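Local coordinates for protein probable transcriptional regulator (Rhodococcus jostii, PDB 3HIM) that probably binds regulatory DNA through a helix-turn-helix motif to control transcription, as TetR-family regulators do, at residues B[71-83]-B[94-106]. Sequence-based numbering, arbitrary orientation.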
ATOM      1  N   GLY B  71       4.557 -12.391 -10.268  1.00 17.61           N
ATOM      2  CA  GLY B  71       4.634 -10.970  -9.886  1.00 16.27           C
ATOM      3  C   GLY B  71       5.852 -10.634  -9.047  1.00 16.27           C
ATOM      4  O   GLY B  71       6.578  -9.694  -9.358  1.00 16.39           O
ATOM      5  N   HIS B  72       6.089 -11.410  -7.990  1.00 15.88           N
ATOM      6  CA  HIS B  72       7.252 -11.199  -7.125  1.00 16.18           C
ATOM      7  C   HIS B  72       8.591 -11.360  -7.848  1.00 16.91           C
ATOM      8  O   HIS B  72       9.472 -10.521  -7.696  1.00 16.16           O
ATOM      9  CB  HIS B  72       7.173 -12.073  -5.868  1.00 15.85           C
ATOM     10  CG  HIS B  72       6.131 -11.602  -4.892  1.00 16.12           C
ATOM     11  ND1 HIS B  72       6.405 -10.695  -3.892  1.00 16.12           N
ATOM     12  CD2 HIS B  72       4.812 -11.883  -4.791  1.00 15.06           C
ATOM     13  CE1 HIS B  72       5.303 -10.450  -3.205  1.00 17.03           C
ATOM     14  NE2 HIS B  72       4.320 -11.157  -3.731  1.00 18.31           N
ATOM     15  N   HIS B  73       8.729 -12.427  -8.638  1.00 17.82           N
ATOM     16  CA  HIS B  73       9.932 -12.635  -9.439  1.00 18.94           C
ATOM     17  C   HIS B  73      10.109 -11.536 -10.471  1.00 18.79           C
ATOM     18  O   HIS B  73      11.210 -11.064 -10.690  1.00 19.41           O
ATOM     19  CB  HIS B  73       9.927 -13.989 -10.149  1.00 19.29           C
ATOM     20  CG  HIS B  73      11.067 -14.152 -11.096  1.00 23.36           C
ATOM     21  ND1 HIS B  73      11.043 -13.649 -12.380  1.00 27.18           N
ATOM     22  CD2 HIS B  73      12.295 -14.705 -10.929  1.00 26.48           C
ATOM     23  CE1 HIS B  73      12.195 -13.910 -12.975  1.00 28.97           C
ATOM     24  NE2 HIS B  73      12.970 -14.555 -12.119  1.00 30.02           N
ATOM     25  N   SER B  74       9.020 -11.136 -11.113  1.00 18.81           N
ATOM     26  CA  SER B  74       9.097 -10.110 -12.132  1.00 18.51           C
ATOM     27  C   SER B  74       9.621  -8.765 -11.593  1.00 18.54           C
ATOM     28  O   SER B  74      10.520  -8.160 -12.200  1.00 19.35           O
ATOM     29  CB  SER B  74       7.762  -9.952 -12.833  1.00 18.23           C
ATOM     30  OG  SER B  74       7.772  -8.830 -13.696  1.00 19.19           O
ATOM     31  N   VAL B  75       9.092  -8.296 -10.465  1.00 18.12           N
ATOM     32  CA  VAL B  75       9.565  -7.011  -9.931  1.00 17.64           C
ATOM     33  C   VAL B  75      11.032  -7.141  -9.441  1.00 17.24           C
ATOM     34  O   VAL B  75      11.845  -6.238  -9.652  1.00 17.72           O
ATOM     35  CB  VAL B  75       8.574  -6.392  -8.877  1.00 17.40           C
ATOM     36  CG1 VAL B  75       8.623  -7.149  -7.578  1.00 17.44           C
ATOM     37  CG2 VAL B  75       8.893  -4.916  -8.635  1.00 17.49           C
ATOM     38  N   LEU B  76      11.370  -8.279  -8.831  1.00 16.49           N
ATOM     39  CA  LEU B  76      12.763  -8.574  -8.475  1.00 16.39           C
ATOM     40  C   LEU B  76      13.682  -8.545  -9.715  1.00 16.09           C
ATOM     41  O   LEU B  76      14.721  -7.889  -9.694  1.00 14.73           O
ATOM     42  CB  LEU B  76      12.880  -9.928  -7.774  1.00 16.19           C
ATOM     43  CG  LEU B  76      14.322 -10.316  -7.434  1.00 16.23           C
ATOM     44  CD1 LEU B  76      14.988  -9.241  -6.543  1.00 16.61           C
ATOM     45  CD2 LEU B  76      14.353 -11.678  -6.761  1.00 14.51           C
ATOM     46  N   ALA B  77      13.287  -9.258 -10.774  1.00 15.55           N
ATOM     47  CA  ALA B  77      14.041  -9.278 -12.023  1.00 16.41           C
ATOM     48  C   ALA B  77      14.191  -7.867 -12.568  1.00 16.57           C
ATOM     49  O   ALA B  77      15.260  -7.504 -13.045  1.00 16.32           O
ATOM     50  CB  ALA B  77      13.364 -10.199 -13.081  1.00 16.59           C
ATOM     51  N   ALA B  78      13.120  -7.073 -12.467  1.00 16.83           N
ATOM     52  CA  ALA B  78      13.111  -5.687 -12.971  1.00 17.06           C
ATOM     53  C   ALA B  78      14.154  -4.787 -12.321  1.00 16.84           C
ATOM     54  O   ALA B  78      14.947  -4.141 -13.002  1.00 16.90           O
ATOM     55  CB  ALA B  78      11.716  -5.060 -12.828  1.00 16.81           C
ATOM     56  N   ILE B  79      14.145  -4.728 -10.997  1.00 17.23           N
ATOM     57  CA  ILE B  79      15.087  -3.856 -10.289  1.00 16.54           C
ATOM     58  C   ILE B  79      16.513  -4.404 -10.309  1.00 16.92           C
ATOM     59  O   ILE B  79      17.488  -3.639 -10.277  1.00 17.22           O
ATOM     60  CB  ILE B  79      14.609  -3.552  -8.869  1.00 16.20           C
ATOM     61  CG1 ILE B  79      14.509  -4.824  -8.009  1.00 14.90           C
ATOM     62  CG2 ILE B  79      13.288  -2.857  -8.946  1.00 15.23           C
ATOM     63  CD1 ILE B  79      14.275  -4.505  -6.480  1.00 14.24           C
ATOM     64  N   THR B  80      16.636  -5.726 -10.374  1.00 16.68           N
ATOM     65  CA  THR B  80      17.952  -6.351 -10.453  1.00 17.43           C
ATOM     66  C   THR B  80      18.613  -5.984 -11.790  1.00 17.36           C
ATOM     67  O   THR B  80      19.715  -5.453 -11.815  1.00 17.59           O
ATOM     68  CB  THR B  80      17.859  -7.872 -10.222  1.00 17.08           C
ATOM     69  OG1 THR B  80      17.340  -8.085  -8.912  1.00 17.25           O
ATOM     70  CG2 THR B  80      19.236  -8.537 -10.330  1.00 18.06           C
ATOM     71  N   ALA B  81      17.897  -6.191 -12.887  1.00 17.52           N
ATOM     72  CA  ALA B  81      18.333  -5.679 -14.199  1.00 17.82           C
ATOM     73  C   ALA B  81      18.559  -4.157 -14.198  1.00 18.17           C
ATOM     74  O   ALA B  81      19.346  -3.648 -14.987  1.00 17.91           O
ATOM     75  CB  ALA B  81      17.321  -6.051 -15.272  1.00 17.92           C
ATOM     76  N   ALA B  82      17.867  -3.425 -13.327  1.00 18.39           N
ATOM     77  CA  ALA B  82      18.072  -1.976 -13.269  1.00 18.19           C
ATOM     78  C   ALA B  82      19.301  -1.567 -12.427  1.00 18.32           C
ATOM     79  O   ALA B  82      19.737  -0.410 -12.477  1.00 18.28           O
ATOM     80  CB  ALA B  82      16.800  -1.263 -12.786  1.00 17.95           C
ATOM     81  N   ASP B  83      19.872  -2.506 -11.672  1.00 18.05           N
ATOM     82  CA  ASP B  83      21.026  -2.181 -10.836  1.00 17.91           C
ATOM     83  C   ASP B  83      22.348  -2.469 -11.558  1.00 18.00           C
ATOM     84  O   ASP B  83      22.489  -3.494 -12.215  1.00 18.36           O
ATOM     85  CB  ASP B  83      20.972  -2.921  -9.502  1.00 17.61           C
ATOM     86  CG  ASP B  83      21.997  -2.412  -8.512  1.00 18.99           C
ATOM     87  OD1 ASP B  83      22.337  -1.190  -8.513  1.00 20.92           O
ATOM     88  OD2 ASP B  83      22.474  -3.244  -7.725  1.00 18.70           O
ATOM     89  N   MET B  94      18.644   5.900  -8.300  1.00 15.91           N
ATOM     90  CA  MET B  94      17.724   6.455  -9.281  1.00 15.82           C
ATOM     91  C   MET B  94      17.159   5.339 -10.169  1.00 16.21           C
ATOM     92  O   MET B  94      15.958   5.289 -10.445  1.00 15.62           O
ATOM     93  CB  MET B  94      18.407   7.522 -10.146  1.00 15.30           C
ATOM     94  CG  MET B  94      18.817   8.812  -9.398  1.00 15.88           C
ATOM     95  SD  MET B  94      19.860   9.968 -10.355  1.00 17.94           S
ATOM     96  CE  MET B  94      19.132   9.836 -11.987  1.00 20.10           C
ATOM     97  N   SER B  95      18.028   4.436 -10.603  1.00 16.13           N
ATOM     98  CA  SER B  95      17.663   3.466 -11.635  1.00 16.46           C
ATOM     99  C   SER B  95      16.712   2.399 -11.104  1.00 15.89           C
ATOM    100  O   SER B  95      15.693   2.058 -11.738  1.00 15.16           O
ATOM    101  CB  SER B  95      18.933   2.796 -12.195  1.00 16.92           C
ATOM    102  OG  SER B  95      18.610   1.923 -13.257  1.00 17.15           O
ATOM    103  N   THR B  96      17.061   1.872  -9.939  1.00 15.36           N
ATOM    104  CA  THR B  96      16.262   0.826  -9.331  1.00 15.99           C
ATOM    105  C   THR B  96      14.929   1.369  -8.823  1.00 16.63           C
ATOM    106  O   THR B  96      13.916   0.684  -8.976  1.00 16.67           O
ATOM    107  CB  THR B  96      16.986   0.147  -8.186  1.00 16.15           C
ATOM    108  OG1 THR B  96      17.433   1.150  -7.262  1.00 16.05           O
ATOM    109  CG2 THR B  96      18.171  -0.678  -8.715  1.00 15.01           C
ATOM    110  N   VAL B  97      14.936   2.573  -8.211  1.00 16.02           N
ATOM    111  CA  VAL B  97      13.679   3.218  -7.782  1.00 15.85           C
ATOM    112  C   VAL B  97      12.755   3.479  -8.991  1.00 16.09           C
ATOM    113  O   VAL B  97      11.568   3.114  -8.956  1.00 16.34           O
ATOM    114  CB  VAL B  97      13.892   4.529  -6.932  1.00 15.44           C
ATOM    115  CG1 VAL B  97      12.555   5.238  -6.684  1.00 14.96           C
ATOM    116  CG2 VAL B  97      14.549   4.203  -5.588  1.00 13.95           C
ATOM    117  N   THR B  98      13.301   4.070 -10.056  1.00 15.40           N
ATOM    118  CA  THR B  98      12.557   4.218 -11.312  1.00 15.89           C
ATOM    119  C   THR B  98      11.898   2.898 -11.789  1.00 16.08           C
ATOM    120  O   THR B  98      10.682   2.859 -12.018  1.00 16.27           O
ATOM    121  CB  THR B  98      13.443   4.766 -12.456  1.00 15.59           C
ATOM    122  OG1 THR B  98      13.980   6.023 -12.050  1.00 15.82           O
ATOM    123  CG2 THR B  98      12.630   4.946 -13.763  1.00 13.89           C
ATOM    124  N   ALA B  99      12.701   1.847 -11.951  1.00 15.76           N
ATOM    125  CA  ALA B  99      12.186   0.524 -12.356  1.00 15.59           C
ATOM    126  C   ALA B  99      11.177  -0.027 -11.363  1.00 15.41           C
ATOM    127  O   ALA B  99      10.158  -0.592 -11.738  1.00 15.49           O
ATOM    128  CB  ALA B  99      13.330  -0.466 -12.530  1.00 15.05           C
ATOM    129  N   TYR B 100      11.463   0.130 -10.083  1.00 15.69           N
ATOM    130  CA  TYR B 100      10.566  -0.384  -9.058  1.00 15.95           C
ATOM    131  C   TYR B 100       9.201   0.298  -9.100  1.00 15.59           C
ATOM    132  O   TYR B 100       8.170  -0.383  -9.148  1.00 15.94           O
ATOM    133  CB  TYR B 100      11.195  -0.195  -7.692  1.00 16.03           C
ATOM    134  CG  TYR B 100      10.482  -0.881  -6.551  1.00 16.95           C
ATOM    135  CD1 TYR B 100      10.383  -2.281  -6.486  1.00 18.33           C
ATOM    136  CD2 TYR B 100       9.977  -0.131  -5.495  1.00 18.31           C
ATOM    137  CE1 TYR B 100       9.752  -2.919  -5.365  1.00 18.79           C
ATOM    138  CE2 TYR B 100       9.348  -0.726  -4.416  1.00 17.63           C
ATOM    139  CZ  TYR B 100       9.241  -2.114  -4.348  1.00 18.16           C
ATOM    140  OH  TYR B 100       8.628  -2.651  -3.253  1.00 15.70           O
ATOM    141  N   VAL B 101       9.186   1.629  -9.091  1.00 15.20           N
ATOM    142  CA  VAL B 101       7.919   2.387  -9.121  1.00 14.87           C
ATOM    143  C   VAL B 101       7.135   2.132 -10.435  1.00 15.78           C
ATOM    144  O   VAL B 101       5.930   1.821 -10.409  1.00 14.78           O
ATOM    145  CB  VAL B 101       8.184   3.882  -8.892  1.00 15.64           C
ATOM    146  CG1 VAL B 101       6.945   4.727  -9.202  1.00 14.17           C
ATOM    147  CG2 VAL B 101       8.657   4.121  -7.430  1.00 14.47           C
ATOM    148  N   THR B 102       7.832   2.240 -11.576  1.00 15.42           N
ATOM    149  CA  THR B 102       7.243   1.947 -12.892  1.00 15.79           C
ATOM    150  C   THR B 102       6.599   0.559 -12.918  1.00 15.39           C
ATOM    151  O   THR B 102       5.482   0.417 -13.380  1.00 14.70           O
ATOM    152  CB  THR B 102       8.318   2.037 -14.016  1.00 15.99           C
ATOM    153  OG1 THR B 102       8.911   3.331 -13.971  1.00 16.38           O
ATOM    154  CG2 THR B 102       7.722   1.789 -15.407  1.00 16.16           C
ATOM    155  N   TRP B 103       7.312  -0.455 -12.423  1.00 15.04           N
ATOM    156  CA  TRP B 103       6.766  -1.808 -12.392  1.00 14.42           C
ATOM    157  C   TRP B 103       5.458  -1.845 -11.626  1.00 14.40           C
ATOM    158  O   TRP B 103       4.465  -2.457 -12.065  1.00 14.90           O
ATOM    159  CB  TRP B 103       7.752  -2.796 -11.789  1.00 14.23           C
ATOM    160  CG  TRP B 103       7.307  -4.216 -11.976  1.00 14.50           C
ATOM    161  CD1 TRP B 103       7.710  -5.076 -12.960  1.00 15.67           C
ATOM    162  CD2 TRP B 103       6.351  -4.939 -11.173  1.00 15.19           C
ATOM    163  NE1 TRP B 103       7.066  -6.298 -12.820  1.00 16.67           N
ATOM    164  CE2 TRP B 103       6.235  -6.241 -11.728  1.00 15.75           C
ATOM    165  CE3 TRP B 103       5.588  -4.614 -10.040  1.00 14.50           C
ATOM    166  CZ2 TRP B 103       5.387  -7.220 -11.184  1.00 15.86           C
ATOM    167  CZ3 TRP B 103       4.743  -5.592  -9.492  1.00 17.16           C
ATOM    168  CH2 TRP B 103       4.645  -6.882 -10.076  1.00 15.99           C
ATOM    169  N   HIS B 104       5.453  -1.196 -10.475  1.00 14.37           N
ATOM    170  CA  HIS B 104       4.289  -1.198  -9.624  1.00 14.89           C
ATOM    171  C   HIS B 104       3.067  -0.438 -10.180  1.00 15.34           C
ATOM    172  O   HIS B 104       1.926  -0.803  -9.883  1.00 15.42           O
ATOM    173  CB  HIS B 104       4.668  -0.725  -8.225  1.00 14.60           C
ATOM    174  CG  HIS B 104       5.136  -1.830  -7.334  1.00 14.84           C
ATOM    175  ND1 HIS B 104       4.271  -2.749  -6.775  1.00 14.91           N
ATOM    176  CD2 HIS B 104       6.379  -2.179  -6.921  1.00 15.08           C
ATOM    177  CE1 HIS B 104       4.959  -3.611  -6.052  1.00 13.53           C
ATOM    178  NE2 HIS B 104       6.239  -3.279  -6.113  1.00 16.20           N
ATOM    179  N   ALA B 105       3.305   0.604 -10.966  1.00 15.74           N
ATOM    180  CA  ALA B 105       2.234   1.281 -11.707  1.00 16.92           C
ATOM    181  C   ALA B 105       1.707   0.416 -12.870  1.00 17.39           C
ATOM    182  O   ALA B 105       0.507   0.159 -12.941  1.00 17.76           O
ATOM    183  CB  ALA B 105       2.707   2.616 -12.221  1.00 16.37           C
ATOM    184  N   ASP B 106       2.593  -0.018 -13.767  1.00 17.77           N
ATOM    185  CA  ASP B 106       2.205  -0.900 -14.897  1.00 18.46           C
ATOM    186  C   ASP B 106       1.584  -2.244 -14.489  1.00 18.46           C
ATOM    187  O   ASP B 106       0.646  -2.708 -15.130  1.00 19.01           O
ATOM    188  CB  ASP B 106       3.394  -1.209 -15.805  1.00 18.79           C
ATOM    189  CG  ASP B 106       3.901   0.006 -16.572  1.00 20.16           C
ATOM    190  OD1 ASP B 106       3.201   1.045 -16.668  1.00 18.72           O
ATOM    191  OD2 ASP B 106       5.029  -0.113 -17.103  1.00 20.99           O
TER
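Trp103 NE1 donates a hydrogen bond to Ser74 OG at 2.8 Å, with an N-H...O angle of 150° and the hydroxyl tilted 17° from the indole plane, one of two such bonds between segments 71-83 and 94-106. In the other, Ser95 OG donates to Ala82 O over 2.7 Å, in the carbonyl plane and on a lone pair, so the Ser95 hydroxyl holds the main-chain oxygen of Ala82. Aromatic packing centres on Trp103, a knob among Gly71, Ser74, Val75 and Ala78. Its CG lies anti to the backbone N (chi1 -170°), which carries the indole across to Val75, whose CB stands 3.6 Å from the six-membered ring centroid in a CH-pi contact over the face. Replacing Trp103 by an alanine removes the indole, which would probably leave Ser74 OG without this donor and open a gap beside Val75. The axes of 71-82 and 94-106, parts of helices 60-82 and 89-106, approach to 8.2 Å in a nearly antiparallel pair; 94-106 lies in the helical C-terminal region of the TetR family, into which helix 60-82 leads from the helix-turn-helix side. Apolar contacts continue between them: Ala82 CB meets Ala99 CB at 3.6 Å, and Ile79 CG2 lies 3.6 Å from Tyr100 CB. Val75 CG2 approaches Tyr100 CD1 at 3.7 Å, while Tyr100 OH reaches past this interface to Thr166 O and its ring packs edge-to-face with Phe140.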